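Local coordinates for succinyl-CoA ligase (ADP-forming) subunit alpha (Methanosaeta concilii, PDB 6HXI), which joins a CoA-ligase-family region to a mainly helical domain of citrate synthase type and binds coenzyme A, at residues F461-E466 with V475-K480; I488-K493 with N497-V502; Q524-T529 with N535-V540; I546-L551 with G570-L575. All blocks are in the same frame, centred on the assembly; numbering follows the deposited sequence.

Contact 1 (F461-E466 with V475-K480). With COA (coenzyme A), chain G.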
# COMPACT_ATOMS: atom_id res chain seq x y z
N PHE B 461 25.81 11.43 12.01
CA PHE B 461 27.19 11.04 12.34
C PHE B 461 28.16 11.41 11.21
O PHE B 461 29.23 11.93 11.49
CB PHE B 461 27.30 9.56 12.73
CG PHE B 461 26.86 9.25 14.15
CD1 PHE B 461 25.51 9.17 14.48
CD2 PHE B 461 27.79 9.11 15.16
CE1 PHE B 461 25.11 8.91 15.80
CE2 PHE B 461 27.39 8.83 16.48
CZ PHE B 461 26.05 8.72 16.78
N LYS B 462 27.78 11.17 9.94
CA LYS B 462 28.64 11.48 8.79
C LYS B 462 28.97 13.00 8.77
O LYS B 462 30.14 13.37 8.67
CB LYS B 462 27.98 11.05 7.46
CG LYS B 462 28.94 10.93 6.31
CD LYS B 462 28.30 11.09 4.95
CE LYS B 462 29.41 11.06 3.94
NZ LYS B 462 29.26 12.08 2.86
N ARG B 463 27.96 13.85 8.92
CA ARG B 463 28.10 15.31 8.94
C ARG B 463 29.03 15.78 10.07
O ARG B 463 29.99 16.49 9.80
CB ARG B 463 26.70 15.97 9.03
CG ARG B 463 26.74 17.49 9.18
CD ARG B 463 25.44 18.07 9.70
NE ARG B 463 25.03 17.48 10.98
CZ ARG B 463 25.45 17.89 12.18
NH1 ARG B 463 26.31 18.89 12.28
NH2 ARG B 463 25.01 17.29 13.28
N ALA B 464 28.82 15.32 11.29
CA ALA B 464 29.66 15.70 12.42
C ALA B 464 31.12 15.37 12.17
O ALA B 464 31.96 16.26 12.27
CB ALA B 464 29.17 15.01 13.69
N GLN B 465 31.41 14.12 11.78
CA GLN B 465 32.74 13.61 11.52
C GLN B 465 33.38 14.29 10.32
O GLN B 465 34.58 14.53 10.37
CB GLN B 465 32.66 12.09 11.35
CG GLN B 465 33.99 11.35 11.46
CD GLN B 465 34.55 10.84 10.17
OE1 GLN B 465 33.88 10.78 9.13
NE2 GLN B 465 35.78 10.40 10.22
N GLU B 466 32.60 14.64 9.28
CA GLU B 466 33.09 15.31 8.05
C GLU B 466 33.48 16.76 8.36
O GLU B 466 34.63 17.16 8.12
CB GLU B 466 32.00 15.36 6.95
CG GLU B 466 31.97 14.21 5.96
CD GLU B 466 30.82 14.31 4.97
OE1 GLU B 466 31.05 14.04 3.78
OE2 GLU B 466 29.71 14.70 5.39
N VAL B 475 27.96 16.03 20.50
CA VAL B 475 27.08 15.72 21.64
C VAL B 475 26.50 17.04 22.18
O VAL B 475 25.28 17.15 22.29
CB VAL B 475 27.81 14.85 22.71
CG1 VAL B 475 27.01 14.71 24.00
CG2 VAL B 475 28.16 13.48 22.14
N GLY B 476 27.36 18.05 22.37
CA GLY B 476 26.97 19.38 22.83
C GLY B 476 26.00 20.12 21.91
O GLY B 476 24.99 20.63 22.37
N GLU B 477 26.30 20.17 20.59
CA GLU B 477 25.46 20.82 19.58
C GLU B 477 24.02 20.24 19.55
O GLU B 477 23.04 20.99 19.52
CB GLU B 477 26.12 20.71 18.17
CG GLU B 477 25.26 21.24 17.03
CD GLU B 477 25.61 20.77 15.64
OE1 GLU B 477 24.77 20.09 15.01
OE2 GLU B 477 26.70 21.14 15.14
N MET B 478 23.91 18.90 19.55
CA MET B 478 22.64 18.18 19.51
C MET B 478 21.79 18.46 20.74
O MET B 478 20.57 18.60 20.62
CB MET B 478 22.86 16.69 19.31
CG MET B 478 23.45 16.35 17.96
SD MET B 478 22.35 16.70 16.56
CE MET B 478 21.30 15.25 16.59
N LYS B 479 22.43 18.53 21.93
CA LYS B 479 21.77 18.84 23.21
C LYS B 479 21.18 20.27 23.16
O LYS B 479 20.04 20.45 23.60
CB LYS B 479 22.77 18.69 24.37
CG LYS B 479 22.15 18.90 25.75
CD LYS B 479 23.23 19.11 26.80
CE LYS B 479 22.70 19.78 28.04
NZ LYS B 479 23.67 19.63 29.17
N LYS B 480 21.93 21.26 22.59
CA LYS B 480 21.52 22.68 22.46
C LYS B 480 20.28 22.84 21.60
O LYS B 480 19.40 23.62 21.95
CB LYS B 480 22.65 23.54 21.89
CG LYS B 480 22.49 25.04 22.16
CD LYS B 480 23.75 25.84 21.78
CE LYS B 480 23.84 27.19 22.44
NZ LYS B 480 25.11 27.89 22.09
N1A COA G . 21.10 11.15 22.56
C2A COA G . 21.87 12.00 23.25
N3A COA G . 21.76 12.38 24.53
C4A COA G . 20.68 11.83 25.11
C5A COA G . 19.79 10.94 24.52
C6A COA G . 20.05 10.57 23.19
N6A COA G . 19.34 9.65 22.53
N7A COA G . 18.74 10.66 25.38
C8A COA G . 19.01 11.36 26.45
N9A COA G . 20.17 12.10 26.36
C1B COA G . 20.73 13.01 27.35
C2B COA G . 19.81 14.13 27.82
O2B COA G . 19.81 15.22 26.90
C3B COA G . 20.47 14.49 29.15
O3B COA G . 21.63 15.33 28.97
P3B COA G . 22.18 16.34 30.08
O7A COA G . 22.36 15.56 31.33
O8A COA G . 23.44 16.89 29.53
O9A COA G . 21.13 17.46 30.17
C4B COA G . 21.05 13.16 29.66
O4B COA G . 21.06 12.27 28.52
C5B COA G . 20.31 12.52 30.80
O5B COA G . 18.90 12.60 30.51
P1A COA G . 17.81 12.99 31.67
O1A COA G . 16.41 12.66 31.31
O2A COA G . 17.99 14.42 32.16
O3A COA G . 18.39 11.98 32.76
P2A COA G . 18.01 11.35 34.17
O4A COA G . 17.25 10.10 33.97
O5A COA G . 19.33 11.07 34.84
O6A COA G . 17.14 12.45 34.98
CBP COA G . 17.24 13.30 37.27
CCP COA G . 17.75 13.44 35.83
CDP COA G . 17.89 14.40 38.11
CEP COA G . 15.71 13.46 37.33
CAP COA G . 17.63 11.90 37.80
OAP COA G . 18.99 11.60 37.51
C9P COA G . 17.37 11.63 39.28
O9P COA G . 16.23 11.32 39.65
N8P COA G . 18.41 11.74 40.11
C7P COA G . 18.29 11.61 41.56
C6P COA G . 18.61 12.90 42.26
C5P COA G . 18.59 12.75 43.77
O5P COA G . 18.87 11.67 44.30
N4P COA G . 18.24 13.83 44.46
C3P COA G . 18.06 13.82 45.91
C2P COA G . 16.71 13.28 46.33
S1P COA G . 16.63 13.55 48.12
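R463 and E477 form a salt bridge between two consecutive helices, 453-466 and 471-480, of the helical citrate synthase-type domain; the four-residue connection between these helices makes this a local contact, and it buries only 94 Å². R463 leaves its helix with CG anti to the backbone N (chi1 175°), and its CB already points at the other helix. From CB through CG and CD to NE the chain passes no atom of 475-480 closely; R463 as a whole packs on L469 and F474. A bend at chi3 (56°) then turns the guanidinium group, and the first approach across the contact is CZ, 3.6 Å from E477 OE1. NH1 of R463 is 3.4 Å from the same E477 OE1. R463 NH2 comes nearest, 3.3 Å from E477 OE1, a length that speaks for an electrostatic pairing. The two side chains come from opposite directions, and their flat groups stand 33° apart and meet obliquely. Both charges are shared: R463 NH2 has its stronger partner in E460 and E477 OE1 in K481, so the R463-E477 pair is probably one link in a run of alternating charges. Two residues after E477, the extended K479 reaches coenzyme A, where its NZ donates to the phosphate oxygen O8A over 2.8 Å, and it also bonds S92 of the second subunit. Back at the arginine, the sulfur of M478 lies obliquely to the guanidinium, SD being 4.3 Å from R463 NH2.

Contact 2 (I488-K493 with N497-V502). With COA (coenzyme A), chain G.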
# COMPACT_ATOMS: atom_id res chain seq x y z
N ILE B 488 21.33 6.47 19.05
CA ILE B 488 21.79 6.45 20.43
C ILE B 488 20.60 6.22 21.34
O ILE B 488 19.61 6.94 21.21
CB ILE B 488 22.59 7.75 20.83
CG1 ILE B 488 23.99 7.80 20.19
CG2 ILE B 488 22.69 7.96 22.39
CD1 ILE B 488 25.12 6.77 20.78
N GLY B 489 20.73 5.26 22.27
CA GLY B 489 19.72 4.98 23.29
C GLY B 489 18.96 3.68 23.14
O GLY B 489 18.62 3.26 22.03
N HIS B 490 18.66 3.06 24.28
CA HIS B 490 17.91 1.81 24.39
C HIS B 490 17.10 1.82 25.69
O HIS B 490 17.55 2.40 26.69
CB HIS B 490 18.89 0.63 24.41
CG HIS B 490 18.27 -0.69 24.06
ND1 HIS B 490 17.50 -1.39 24.98
CD2 HIS B 490 18.34 -1.39 22.91
CE1 HIS B 490 17.11 -2.49 24.34
NE2 HIS B 490 17.61 -2.53 23.09
N LYS B 491 15.93 1.17 25.69
CA LYS B 491 15.06 1.08 26.88
C LYS B 491 15.62 0.16 28.00
O LYS B 491 15.53 0.54 29.17
CB LYS B 491 13.65 0.66 26.50
CG LYS B 491 12.94 1.60 25.54
CD LYS B 491 11.83 0.84 24.80
CE LYS B 491 11.36 1.50 23.52
NZ LYS B 491 12.38 1.38 22.45
N ILE B 492 16.20 -1.02 27.65
CA ILE B 492 16.72 -1.97 28.68
C ILE B 492 18.23 -2.19 28.63
O ILE B 492 18.88 -2.26 29.68
CB ILE B 492 15.97 -3.34 28.70
CG1 ILE B 492 15.76 -3.95 27.28
CG2 ILE B 492 14.65 -3.22 29.47
CD1 ILE B 492 16.22 -5.40 27.16
N LYS B 493 18.79 -2.33 27.41
CA LYS B 493 20.21 -2.58 27.21
C LYS B 493 21.08 -1.38 27.60
O LYS B 493 20.64 -0.23 27.51
CB LYS B 493 20.49 -3.09 25.78
CG LYS B 493 19.79 -4.41 25.48
CD LYS B 493 20.21 -5.53 26.43
CE LYS B 493 19.59 -6.84 26.10
NZ LYS B 493 19.79 -7.79 27.22
N ASN B 497 24.95 -4.51 30.16
CA ASN B 497 24.05 -5.47 29.50
C ASN B 497 23.84 -5.07 28.00
O ASN B 497 22.87 -4.38 27.68
CB ASN B 497 22.74 -5.54 30.29
CG ASN B 497 21.72 -6.53 29.77
OD1 ASN B 497 22.03 -7.62 29.30
ND2 ASN B 497 20.46 -6.16 29.89
N PRO B 498 24.75 -5.45 27.08
CA PRO B 498 24.63 -4.96 25.68
C PRO B 498 23.58 -5.63 24.79
O PRO B 498 23.26 -6.80 25.01
CB PRO B 498 26.04 -5.19 25.09
CG PRO B 498 26.90 -5.63 26.23
CD PRO B 498 26.00 -6.20 27.27
N ASP B 499 23.09 -4.90 23.75
CA ASP B 499 22.17 -5.47 22.75
C ASP B 499 23.03 -6.39 21.86
O ASP B 499 24.05 -5.96 21.32
CB ASP B 499 21.48 -4.38 21.91
CG ASP B 499 20.50 -4.91 20.87
OD1 ASP B 499 20.68 -6.05 20.40
OD2 ASP B 499 19.57 -4.16 20.49
N LYS B 500 22.63 -7.67 21.75
CA LYS B 500 23.38 -8.64 20.94
C LYS B 500 23.43 -8.27 19.45
O LYS B 500 24.48 -8.44 18.84
CB LYS B 500 22.88 -10.08 21.15
CG LYS B 500 24.03 -11.08 21.29
CD LYS B 500 24.58 -11.17 22.73
CE LYS B 500 25.04 -12.57 23.05
NZ LYS B 500 24.95 -12.88 24.50
N ARG B 501 22.32 -7.73 18.89
CA ARG B 501 22.19 -7.32 17.49
C ARG B 501 23.31 -6.35 17.11
O ARG B 501 23.88 -6.49 16.03
CB ARG B 501 20.83 -6.66 17.22
CG ARG B 501 19.60 -7.51 17.56
CD ARG B 501 18.31 -6.95 16.95
NE ARG B 501 17.71 -5.84 17.71
CZ ARG B 501 16.82 -4.98 17.20
NH1 ARG B 501 16.43 -5.08 15.94
NH2 ARG B 501 16.35 -3.99 17.95
N VAL B 502 23.64 -5.41 18.02
CA VAL B 502 24.68 -4.37 17.89
C VAL B 502 26.01 -5.00 17.93
O VAL B 502 26.87 -4.68 17.11
CB VAL B 502 24.55 -3.28 19.00
CG1 VAL B 502 25.77 -2.36 19.06
CG2 VAL B 502 23.27 -2.47 18.87
N1A COA G . 21.10 11.15 22.56
C2A COA G . 21.87 12.00 23.25
N3A COA G . 21.76 12.38 24.53
C4A COA G . 20.68 11.83 25.11
C5A COA G . 19.79 10.94 24.52
C6A COA G . 20.05 10.57 23.19
N6A COA G . 19.34 9.65 22.53
N7A COA G . 18.74 10.66 25.38
C8A COA G . 19.01 11.36 26.45
N9A COA G . 20.17 12.10 26.36
C1B COA G . 20.73 13.01 27.35
C2B COA G . 19.81 14.13 27.82
O2B COA G . 19.81 15.22 26.90
C3B COA G . 20.47 14.49 29.15
O3B COA G . 21.63 15.33 28.97
P3B COA G . 22.18 16.34 30.08
O7A COA G . 22.36 15.56 31.33
O8A COA G . 23.44 16.89 29.53
O9A COA G . 21.13 17.46 30.17
C4B COA G . 21.05 13.16 29.66
O4B COA G . 21.06 12.27 28.52
C5B COA G . 20.31 12.52 30.80
O5B COA G . 18.90 12.60 30.51
P1A COA G . 17.81 12.99 31.67
O1A COA G . 16.41 12.66 31.31
O2A COA G . 17.99 14.42 32.16
O3A COA G . 18.39 11.98 32.76
P2A COA G . 18.01 11.35 34.17
O4A COA G . 17.25 10.10 33.97
O5A COA G . 19.33 11.07 34.84
O6A COA G . 17.14 12.45 34.98
CBP COA G . 17.24 13.30 37.27
CCP COA G . 17.75 13.44 35.83
CDP COA G . 17.89 14.40 38.11
CEP COA G . 15.71 13.46 37.33
CAP COA G . 17.63 11.90 37.80
OAP COA G . 18.99 11.60 37.51
C9P COA G . 17.37 11.63 39.28
O9P COA G . 16.23 11.32 39.65
N8P COA G . 18.41 11.74 40.11
C7P COA G . 18.29 11.61 41.56
C6P COA G . 18.61 12.90 42.26
C5P COA G . 18.59 12.75 43.77
O5P COA G . 18.87 11.67 44.30
N4P COA G . 18.24 13.83 44.46
C3P COA G . 18.06 13.82 45.91
C2P COA G . 16.71 13.28 46.33
S1P COA G . 16.63 13.55 48.12
O HOH W 1 18.17 -7.72 29.60
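N497 meets K493 through its side-chain amide: OD1 accepts a hydrogen bond from K493 NZ at 3.1 Å. The donor comes in from beside the carbonyl, with a C=O...N angle of 97°, and is tilted 33° from its plane, so the bond is far from ideal. The amide nitrogen ND2 is almost as near the ammonium group, but both are donors; a water accepts from K493 NZ at 2.9 Å and from N497 ND2, bridging the two. NZ has a further partner in the backbone O of E365 of the second subunit, which ties this end of the lysine to the subunit interface. N497 itself packs on E312 of the neighbouring Citrate lyase chain. At P498 the contact passes to the backbone, whose O lies 3.6 Å from K493 CD. These residues belong to the loop between helices 471-480 and 500-512 of the citrate synthase-type domain, and D499 is the N-cap of the second of these. Its OD1 accepts from R501 N at 2.8 Å, while its CB rests 3.9 Å from K493 CG. The carboxylate's other oxygen, D499 OD2, lies 3.6 Å from H490 NE2, the ring and carboxylate planes being nearly perpendicular (87°). K493 CB covers one face of that ring, 3.5 Å above its centre, and I492 N donates in the ring plane to H490 ND1, which helps fix the imidazole's rotation. At the start of this loop segment I488 O lies 3.0 Å from coenzyme A N6A. Within its own segment R501 NE approaches D499 OD2 in a long salt bridge.

Contact 3 (Q524-T529 with N535-V540). With COA (coenzyme A), chain G.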
# COMPACT_ATOMS: atom_id res chain seq x y z
N GLN B 524 33.39 6.97 20.13
CA GLN B 524 33.86 8.10 20.94
C GLN B 524 32.64 8.88 21.43
O GLN B 524 32.63 9.30 22.58
CB GLN B 524 34.79 9.05 20.15
CG GLN B 524 36.22 8.55 19.98
CD GLN B 524 37.06 9.53 19.18
OE1 GLN B 524 36.98 9.61 17.94
NE2 GLN B 524 37.89 10.31 19.86
N VAL B 525 31.62 9.10 20.54
CA VAL B 525 30.34 9.77 20.87
C VAL B 525 29.59 8.95 21.96
O VAL B 525 29.07 9.55 22.93
CB VAL B 525 29.43 9.99 19.63
CG1 VAL B 525 28.04 10.46 20.05
CG2 VAL B 525 30.06 10.97 18.64
N GLU B 526 29.56 7.60 21.79
CA GLU B 526 28.93 6.65 22.72
C GLU B 526 29.55 6.69 24.14
O GLU B 526 28.82 6.57 25.12
CB GLU B 526 28.96 5.24 22.14
CG GLU B 526 28.10 4.22 22.87
CD GLU B 526 28.55 2.79 22.65
OE1 GLU B 526 29.77 2.55 22.51
OE2 GLU B 526 27.67 1.90 22.61
N GLU B 527 30.88 6.89 24.24
CA GLU B 527 31.56 6.98 25.54
C GLU B 527 31.05 8.19 26.29
O GLU B 527 30.81 8.09 27.49
CB GLU B 527 33.09 7.06 25.38
CG GLU B 527 33.71 5.71 25.09
CD GLU B 527 35.22 5.74 25.06
OE1 GLU B 527 35.80 5.93 23.97
OE2 GLU B 527 35.83 5.55 26.14
N LEU B 528 30.81 9.29 25.56
CA LEU B 528 30.24 10.52 26.12
C LEU B 528 28.76 10.37 26.55
O LEU B 528 28.40 10.85 27.62
CB LEU B 528 30.40 11.68 25.13
CG LEU B 528 31.85 12.09 24.88
CD1 LEU B 528 31.96 12.89 23.66
CD2 LEU B 528 32.41 12.89 26.07
N THR B 529 27.91 9.73 25.71
CA THR B 529 26.50 9.56 26.03
C THR B 529 26.32 8.57 27.18
O THR B 529 25.53 8.86 28.09
CB THR B 529 25.63 9.25 24.79
OG1 THR B 529 26.04 8.02 24.19
CG2 THR B 529 25.65 10.37 23.77
N ASN B 535 22.27 3.49 29.51
CA ASN B 535 21.40 3.01 28.43
C ASN B 535 21.53 3.86 27.17
O ASN B 535 20.76 3.67 26.22
CB ASN B 535 19.93 3.02 28.88
CG ASN B 535 19.33 4.40 29.00
OD1 ASN B 535 19.68 5.17 29.88
ND2 ASN B 535 18.44 4.76 28.09
N LEU B 536 22.47 4.84 27.16
CA LEU B 536 22.65 5.69 25.96
C LEU B 536 23.70 5.06 25.06
O LEU B 536 24.73 5.68 24.72
CB LEU B 536 22.95 7.17 26.32
CG LEU B 536 21.83 7.95 27.01
CD1 LEU B 536 22.22 9.38 27.22
CD2 LEU B 536 20.53 7.84 26.26
N ILE B 537 23.46 3.80 24.72
CA ILE B 537 24.38 2.99 23.93
C ILE B 537 24.07 3.22 22.48
O ILE B 537 23.02 3.75 22.13
CB ILE B 537 24.37 1.46 24.32
CG1 ILE B 537 22.95 0.83 24.25
CG2 ILE B 537 24.98 1.24 25.71
CD1 ILE B 537 22.89 -0.66 23.78
N LEU B 538 24.99 2.80 21.62
CA LEU B 538 24.80 2.85 20.18
C LEU B 538 23.82 1.69 19.92
O LEU B 538 24.12 0.55 20.25
CB LEU B 538 26.16 2.61 19.52
CG LEU B 538 26.34 3.00 18.08
CD1 LEU B 538 25.99 4.50 17.83
CD2 LEU B 538 27.75 2.66 17.63
N ASN B 539 22.60 2.03 19.48
CA ASN B 539 21.57 1.04 19.22
C ASN B 539 21.75 0.40 17.80
O ASN B 539 22.69 0.76 17.08
CB ASN B 539 20.17 1.66 19.45
CG ASN B 539 19.74 2.72 18.46
OD1 ASN B 539 19.99 2.65 17.27
ND2 ASN B 539 19.01 3.71 18.94
N VAL B 540 20.88 -0.57 17.44
CA VAL B 540 20.92 -1.33 16.18
C VAL B 540 20.82 -0.41 14.97
O VAL B 540 21.59 -0.58 14.03
CB VAL B 540 19.90 -2.52 16.11
CG1 VAL B 540 20.17 -3.42 14.91
CG2 VAL B 540 19.98 -3.35 17.37
N1A COA G . 21.10 11.15 22.56
C2A COA G . 21.87 12.00 23.25
N3A COA G . 21.76 12.38 24.53
C4A COA G . 20.68 11.83 25.11
C5A COA G . 19.79 10.94 24.52
C6A COA G . 20.05 10.57 23.19
N6A COA G . 19.34 9.65 22.53
N7A COA G . 18.74 10.66 25.38
C8A COA G . 19.01 11.36 26.45
N9A COA G . 20.17 12.10 26.36
C1B COA G . 20.73 13.01 27.35
C2B COA G . 19.81 14.13 27.82
O2B COA G . 19.81 15.22 26.90
C3B COA G . 20.47 14.49 29.15
O3B COA G . 21.63 15.33 28.97
P3B COA G . 22.18 16.34 30.08
O7A COA G . 22.36 15.56 31.33
O8A COA G . 23.44 16.89 29.53
O9A COA G . 21.13 17.46 30.17
C4B COA G . 21.05 13.16 29.66
O4B COA G . 21.06 12.27 28.52
C5B COA G . 20.31 12.52 30.80
O5B COA G . 18.90 12.60 30.51
P1A COA G . 17.81 12.99 31.67
O1A COA G . 16.41 12.66 31.31
O2A COA G . 17.99 14.42 32.16
O3A COA G . 18.39 11.98 32.76
P2A COA G . 18.01 11.35 34.17
O4A COA G . 17.25 10.10 33.97
O5A COA G . 19.33 11.07 34.84
O6A COA G . 17.14 12.45 34.98
CBP COA G . 17.24 13.30 37.27
CCP COA G . 17.75 13.44 35.83
CDP COA G . 17.89 14.40 38.11
CEP COA G . 15.71 13.46 37.33
CAP COA G . 17.63 11.90 37.80
OAP COA G . 18.99 11.60 37.51
C9P COA G . 17.37 11.63 39.28
O9P COA G . 16.23 11.32 39.65
N8P COA G . 18.41 11.74 40.11
C7P COA G . 18.29 11.61 41.56
C6P COA G . 18.61 12.90 42.26
C5P COA G . 18.59 12.75 43.77
O5P COA G . 18.87 11.67 44.30
N4P COA G . 18.24 13.83 44.46
C3P COA G . 18.06 13.82 45.91
C2P COA G . 16.71 13.28 46.33
S1P COA G . 16.63 13.55 48.12
O HOH W 2 26.11 -0.34 21.87
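The adenine end of the coenzyme A pocket is bordered by T529 and L536, where helix 517-530 of the citrate synthase-type domain meets the loop leading to helix 540-555. L536 is the centre of an inverse gamma turn, and the backbone oxygen of this residue receives the hydroxyl of T529: OG1 donates to L536 O over 2.7 Å, in the carbonyl plane and at a C=O...O angle of 151°. T529 OG1 sits between its own backbone N and carbonyl carbon (chi1 62°), the rotamer that aims it across the contact. The two side chains cross at about a right angle, CB of T529 being 3.7 Å from CB of L536. Beyond this crossing L536 reaches the ligand with both methyls: CD1 lies 3.4 Å from the ribose oxygen O4B and CD2 3.5 Å from the adenine N7A. One helical turn earlier, E526 extends from its helix to the loop, where its OE2 accepts a hydrogen bond from L538 N at 3.0 Å. That bond is almost straight (N-H...O 173°) and meets the anti side of the oxygen, somewhat out of the carboxylate plane. Helix and loop are thus joined at two successive points, a hydroxyl-to-carbonyl bond and an amide-to-carboxylate bond, beside the pocket. The same carboxylate oxygen also has apolar neighbours, with E526 OE2 3.7 Å from I537 CB and 3.5 Å from L538 CB.

Contact 4 (I546-L551 with G570-L575)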
# COMPACT_ATOMS: atom_id res chain seq x y z
N ILE B 546 25.76 3.89 10.44
CA ILE B 546 27.17 4.23 10.56
C ILE B 546 28.04 3.20 9.83
O ILE B 546 28.94 3.60 9.08
CB ILE B 546 27.54 4.39 12.07
CG1 ILE B 546 26.93 5.68 12.64
CG2 ILE B 546 29.07 4.29 12.31
CD1 ILE B 546 26.55 5.59 14.18
N LEU B 547 27.80 1.89 10.06
CA LEU B 547 28.63 0.87 9.40
C LEU B 547 28.42 0.83 7.91
O LEU B 547 29.32 0.46 7.18
CB LEU B 547 28.46 -0.52 10.04
CG LEU B 547 28.97 -0.63 11.48
CD1 LEU B 547 28.64 -1.97 12.05
CD2 LEU B 547 30.44 -0.37 11.54
N PHE B 548 27.22 1.24 7.46
CA PHE B 548 26.95 1.28 6.03
C PHE B 548 27.79 2.37 5.33
O PHE B 548 28.35 2.10 4.25
CB PHE B 548 25.48 1.35 5.70
CG PHE B 548 25.22 0.56 4.44
CD1 PHE B 548 25.40 1.14 3.19
CD2 PHE B 548 24.86 -0.78 4.51
CE1 PHE B 548 25.21 0.39 2.02
CE2 PHE B 548 24.70 -1.53 3.34
CZ PHE B 548 24.87 -0.94 2.11
N ILE B 549 27.98 3.53 5.98
CA ILE B 549 28.90 4.59 5.50
C ILE B 549 30.33 4.02 5.46
O ILE B 549 31.05 4.23 4.49
CB ILE B 549 28.85 5.90 6.36
CG1 ILE B 549 27.41 6.49 6.47
CG2 ILE B 549 29.88 6.96 5.86
CD1 ILE B 549 26.74 6.65 5.19
N ASP B 550 30.74 3.30 6.52
CA ASP B 550 32.08 2.68 6.55
C ASP B 550 32.28 1.63 5.45
O ASP B 550 33.36 1.57 4.88
CB ASP B 550 32.39 2.10 7.91
CG ASP B 550 32.81 3.16 8.90
OD1 ASP B 550 33.39 4.23 8.45
OD2 ASP B 550 32.60 2.93 10.13
N LEU B 551 31.26 0.83 5.14
CA LEU B 551 31.29 -0.18 4.08
C LEU B 551 31.57 0.55 2.73
O LEU B 551 32.44 0.13 1.95
CB LEU B 551 29.91 -0.89 4.06
CG LEU B 551 29.69 -2.00 3.03
CD1 LEU B 551 28.59 -2.94 3.49
CD2 LEU B 551 29.21 -1.43 1.70
N GLY B 570 17.48 7.25 0.54
CA GLY B 570 16.81 6.30 1.42
C GLY B 570 17.05 4.84 1.10
O GLY B 570 16.19 4.01 1.38
N TYR B 571 18.25 4.52 0.56
CA TYR B 571 18.68 3.15 0.28
C TYR B 571 18.56 2.32 1.54
O TYR B 571 18.12 1.18 1.50
CB TYR B 571 20.15 3.17 -0.13
CG TYR B 571 20.43 3.60 -1.55
CD1 TYR B 571 20.28 4.93 -1.94
CD2 TYR B 571 20.96 2.72 -2.47
CE1 TYR B 571 20.64 5.36 -3.22
CE2 TYR B 571 21.33 3.14 -3.75
CZ TYR B 571 21.14 4.46 -4.13
OH TYR B 571 21.49 4.88 -5.39
N LEU B 572 18.89 2.92 2.67
CA LEU B 572 18.88 2.33 4.01
C LEU B 572 17.48 2.03 4.50
O LEU B 572 17.31 1.02 5.17
CB LEU B 572 19.66 3.23 4.99
CG LEU B 572 21.17 2.89 5.15
CD1 LEU B 572 21.85 2.66 3.83
CD2 LEU B 572 21.89 3.98 5.91
N ASN B 573 16.46 2.83 4.11
CA ASN B 573 15.08 2.52 4.42
C ASN B 573 14.65 1.29 3.63
O ASN B 573 13.90 0.47 4.15
CB ASN B 573 14.13 3.70 4.13
CG ASN B 573 14.23 4.75 5.19
OD1 ASN B 573 15.16 5.55 5.21
ND2 ASN B 573 13.32 4.70 6.16
N GLY B 574 15.16 1.15 2.40
CA GLY B 574 14.90 -0.00 1.56
C GLY B 574 15.45 -1.28 2.15
O GLY B 574 14.79 -2.32 2.10
N LEU B 575 16.69 -1.23 2.70
CA LEU B 575 17.33 -2.39 3.32
C LEU B 575 16.52 -2.84 4.54
O LEU B 575 16.21 -4.02 4.66
CB LEU B 575 18.77 -2.04 3.73
CG LEU B 575 19.69 -3.18 4.14
CD1 LEU B 575 19.75 -4.27 3.05
CD2 LEU B 575 21.09 -2.66 4.47
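This is a buried, wholly apolar contact between helices 540-555 and 571-594, in which F548 is wedged against L572 and L575. No hydrogen bond or salt bridge crosses it, and the 146 Å² it buries come chiefly from these three side chains. F548 CD1 meets L572 CD1 at 3.9 Å, and F548 CE2 touches L575 CD2, likewise at 3.9 Å, so the two leucines take hold of different parts of the ring. Both methyls come in obliquely. F548 and L572 slide past each other in opposite directions, whereas L575, its CG anti to the backbone N (chi1 -168°), crosses the F548 side chain at a slant. L551 of the same helix as F548 places CD1 4.1 Å above one ring face, offset toward the rim. In the helical bundle of the citrate synthase-type domain, other helices close round the site: L575 also packs on V408 of helix 399-412, and L572 on A458 of helix 453-466. Two residues before L572, G570 ends helix 560-569 in a Schellman motif, with positive phi (80°), and is the N-cap of the next helix. Y571 points its hydroxyl to R593 of the second subunit, with which it is hydrogen-bonded.

Overall arrangement
All four contacts fall within the citrate synthase-type helical region and follow one another along the chain without interleaving. Contacts 2 and 3 are the closest pair, with centres 9 Å apart, joined by the probable backbone bond from G489 N to I537 O (2.7 Å). The centres of contacts 1 and 3 are 13 Å apart, and the two touch through V475 and V525. These three border coenzyme A and therefore describe one side of its pocket, which residues of the second subunit complete. Contact 4, its centre 19 to 20 Å from those of the others, lies deeper among the helices; I546 connects it to F461 of contact 1 and L538 of contact 3, linking the pocket's surroundings to the bundle interior.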